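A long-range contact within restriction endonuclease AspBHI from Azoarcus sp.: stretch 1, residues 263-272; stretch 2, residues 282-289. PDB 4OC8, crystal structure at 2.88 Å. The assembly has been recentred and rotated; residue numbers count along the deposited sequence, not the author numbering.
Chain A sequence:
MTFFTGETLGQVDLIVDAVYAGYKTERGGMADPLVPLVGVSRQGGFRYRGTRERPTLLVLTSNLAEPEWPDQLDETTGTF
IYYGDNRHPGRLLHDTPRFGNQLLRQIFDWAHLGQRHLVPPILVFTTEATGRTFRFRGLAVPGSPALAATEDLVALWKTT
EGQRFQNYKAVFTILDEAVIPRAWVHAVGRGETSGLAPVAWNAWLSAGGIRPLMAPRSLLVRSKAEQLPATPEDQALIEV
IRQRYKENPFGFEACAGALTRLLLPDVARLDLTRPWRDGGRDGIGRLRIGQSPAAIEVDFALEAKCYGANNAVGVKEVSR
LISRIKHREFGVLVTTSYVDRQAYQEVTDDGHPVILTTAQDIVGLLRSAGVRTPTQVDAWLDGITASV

Stretch 1 (263-272) LLPDVARLDL
Stretch 2 (282-289) DGIGRLRI

How does stretch 2 enter the contact? Asp 282 (phi/psi -113/82, chi1 t) directs its CA-to-CB bond away from stretch 1, and Gly 283 (-70/130) brings the chain alongside, its CA 4.3 Å from the CA of Leu 272. Gly 283 CA also makes a CA-H...O contact of 3.5 Å with Asp 271 O. A side chain has little room here: an ideal CB on Gly 283 would lie 3.4 Å from Leu 272 CD2, Leu 272 being in rotamer m, t with phi/psi -94/-13.

What sets the register of the two strands? They run antiparallel, their N-to-C directions 167° apart and their axes approaching to 4.7 Å. Ile 284 (-129/161) pairs with Asp 271 (-119/98) through two nearly straight hydrogen bonds, Ile 284 N to Asp 271 O and Asp 271 N to Ile 284 O, each 2.9 Å. Their side chains share a face, with Ile 284 CG1 (chi1 p, chi2 t) 3.9 Å from Asp 271 CB (chi1 t). Gly 285 (-137/157) then faces Leu 270 (-128/125; m, t) as a non-hydrogen-bonded pair, CA to CA 4.7 Å. Gly 285 CA makes a CA-H...O contact of 3.0 Å with Arg 269 O and lies 4.3 Å from Leu 270 CD2, the end of the Leu 270 side chain coming nearer to stretch 2.

How does the pairing continue at Arg 286? Arg 286 (-121/133) and Arg 269 (-75/140) form the next hydrogen-bonded pair, with Arg 269 N to Arg 286 O and Arg 286 N to Arg 269 O both 2.9 Å. Their side chains lie on the Ile 284 and Asp 271 face, the two CB atoms 3.7 Å apart. Arg 286 (t, p, p, chi4 175°) leads its end away, whereas Arg 269 (chi1 -106°, p, p, chi4 -119°) folds its guanidinium so that Arg 286 O lies over one face.

What closes the contact beyond the strand pairing? Leu 287 (-127/139; t, p) starts away from stretch 1, yet its CD1 returns to 3.8 Å from Pro 265 CD and 3.5 Å from Asp 266 CB. Arg 288 (-102/134; t, t, p, chi4 179°) meets Asp 266 (-125/-146; chi1 -144°), joining backbone and side chain to one carboxylate: Arg 288 N donates to Asp 266 OD2 at 2.6 Å, though that oxygen is less surely placed, and Arg 288 NH2 makes a weak, salt-bridging hydrogen bond to Asp 266 OD1 at 3.4 Å. Ile 289 (-117/122; m, t) points away and makes no contact.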

# COMPACT_ATOMS: atom_id res chain seq x y z
N LEU A 263 5.80 8.64 -2.58
CA LEU A 263 5.87 7.35 -3.27
C LEU A 263 4.89 6.32 -2.70
O LEU A 263 4.40 5.47 -3.46
CB LEU A 263 7.30 6.80 -3.20
CG LEU A 263 7.55 5.46 -3.91
CD1 LEU A 263 7.74 5.67 -5.40
CD2 LEU A 263 8.72 4.67 -3.31
N LEU A 264 4.59 6.43 -1.41
CA LEU A 264 3.96 5.35 -0.64
C LEU A 264 2.52 5.62 -0.20
O LEU A 264 2.17 6.76 0.10
CB LEU A 264 4.85 4.98 0.59
CG LEU A 264 6.14 4.32 0.17
CD1 LEU A 264 6.97 3.65 1.26
CD2 LEU A 264 5.77 3.30 -0.86
N PRO A 265 1.69 4.56 -0.16
CA PRO A 265 0.23 4.59 -0.12
C PRO A 265 -0.42 5.05 1.20
O PRO A 265 -1.62 4.88 1.38
CB PRO A 265 -0.15 3.14 -0.40
CG PRO A 265 1.10 2.40 -0.72
CD PRO A 265 2.22 3.19 -0.20
N ASP A 266 0.36 5.65 2.07
CA ASP A 266 -0.15 6.21 3.31
C ASP A 266 0.29 7.65 3.28
O ASP A 266 0.33 8.28 2.23
CB ASP A 266 0.54 5.50 4.49
CG ASP A 266 -0.37 5.28 5.70
OD1 ASP A 266 -1.39 5.99 5.84
OD2 ASP A 266 -0.05 4.39 6.51
N VAL A 267 0.58 8.17 4.46
CA VAL A 267 1.59 9.18 4.61
C VAL A 267 2.45 8.36 5.60
O VAL A 267 1.99 8.06 6.70
CB VAL A 267 1.03 10.46 5.25
CG1 VAL A 267 1.93 11.65 5.03
CG2 VAL A 267 -0.34 10.75 4.66
N ALA A 268 3.65 7.94 5.20
CA ALA A 268 4.41 7.05 6.07
C ALA A 268 4.74 7.79 7.36
O ALA A 268 5.05 8.99 7.34
CB ALA A 268 5.68 6.56 5.37
N ARG A 269 4.65 7.09 8.48
CA ARG A 269 5.16 7.63 9.74
C ARG A 269 6.67 7.55 9.69
O ARG A 269 7.22 6.56 9.21
CB ARG A 269 4.65 6.84 10.94
CG ARG A 269 3.59 7.57 11.74
CD ARG A 269 2.31 7.72 10.94
NE ARG A 269 1.60 6.45 10.80
CZ ARG A 269 1.33 5.87 9.64
NH1 ARG A 269 1.72 6.43 8.50
NH2 ARG A 269 0.67 4.72 9.62
N LEU A 270 7.36 8.57 10.19
CA LEU A 270 8.81 8.62 10.04
C LEU A 270 9.57 8.84 11.35
O LEU A 270 9.31 9.79 12.09
CB LEU A 270 9.21 9.67 9.00
CG LEU A 270 8.71 9.40 7.58
CD1 LEU A 270 9.08 10.54 6.65
CD2 LEU A 270 9.24 8.07 7.05
N ASP A 271 10.50 7.94 11.64
CA ASP A 271 11.46 8.13 12.71
C ASP A 271 12.85 8.13 12.06
O ASP A 271 13.41 7.07 11.78
CB ASP A 271 11.36 7.01 13.75
CG ASP A 271 12.17 7.30 15.00
OD1 ASP A 271 13.01 8.23 14.97
OD2 ASP A 271 11.96 6.60 16.01
N LEU A 272 13.38 9.32 11.83
CA LEU A 272 14.63 9.47 11.10
C LEU A 272 15.84 9.54 12.02
O LEU A 272 16.98 9.41 11.57
CB LEU A 272 14.57 10.70 10.20
CG LEU A 272 13.55 10.56 9.07
CD1 LEU A 272 13.69 11.68 8.06
CD2 LEU A 272 13.72 9.20 8.39
N ASP A 282 19.69 4.95 11.67
CA ASP A 282 18.81 3.88 11.19
C ASP A 282 17.39 4.42 11.04
O ASP A 282 16.55 4.22 11.92
CB ASP A 282 18.82 2.71 12.17
CG ASP A 282 17.83 1.64 11.81
OD1 ASP A 282 17.58 1.44 10.60
OD2 ASP A 282 17.28 1.00 12.74
N GLY A 283 17.12 5.08 9.92
CA GLY A 283 15.80 5.64 9.67
C GLY A 283 14.76 4.57 9.43
O GLY A 283 14.97 3.68 8.62
N ILE A 284 13.63 4.66 10.12
CA ILE A 284 12.55 3.71 9.90
C ILE A 284 11.21 4.39 9.66
O ILE A 284 11.02 5.56 10.01
CB ILE A 284 12.38 2.70 11.07
CG1 ILE A 284 11.93 3.41 12.34
CG2 ILE A 284 13.65 1.90 11.28
CD1 ILE A 284 11.57 2.47 13.46
N GLY A 285 10.29 3.64 9.07
CA GLY A 285 8.98 4.14 8.73
C GLY A 285 7.87 3.16 9.06
O GLY A 285 8.09 1.96 9.18
N ARG A 286 6.66 3.70 9.23
CA ARG A 286 5.48 2.87 9.45
C ARG A 286 4.44 3.13 8.35
O ARG A 286 4.13 4.27 8.01
CB ARG A 286 4.89 3.13 10.84
CG ARG A 286 4.04 2.00 11.40
CD ARG A 286 4.89 0.84 11.92
NE ARG A 286 5.64 1.18 13.13
CZ ARG A 286 6.37 0.31 13.82
NH1 ARG A 286 6.45 -0.96 13.43
NH2 ARG A 286 7.03 0.71 14.91
N LEU A 287 3.90 2.05 7.80
CA LEU A 287 2.97 2.12 6.67
C LEU A 287 1.69 1.35 6.98
O LEU A 287 1.74 0.26 7.54
CB LEU A 287 3.63 1.54 5.42
CG LEU A 287 2.79 1.42 4.15
CD1 LEU A 287 2.50 2.79 3.59
CD2 LEU A 287 3.50 0.55 3.13
N ARG A 288 0.55 1.91 6.60
CA ARG A 288 -0.72 1.23 6.82
C ARG A 288 -1.19 0.61 5.51
O ARG A 288 -1.12 1.23 4.46
CB ARG A 288 -1.76 2.22 7.33
CG ARG A 288 -2.97 1.63 7.99
CD ARG A 288 -3.67 2.69 8.82
NE ARG A 288 -3.64 3.99 8.16
CZ ARG A 288 -4.18 5.10 8.64
NH1 ARG A 288 -4.82 5.09 9.81
NH2 ARG A 288 -4.09 6.23 7.95
N ILE A 289 -1.62 -0.64 5.58
CA ILE A 289 -2.16 -1.33 4.43
C ILE A 289 -3.60 -1.66 4.73
O ILE A 289 -3.91 -2.32 5.73
CB ILE A 289 -1.39 -2.63 4.15
CG1 ILE A 289 0.06 -2.32 3.82
CG2 ILE A 289 -2.03 -3.40 3.01
CD1 ILE A 289 0.90 -3.57 3.59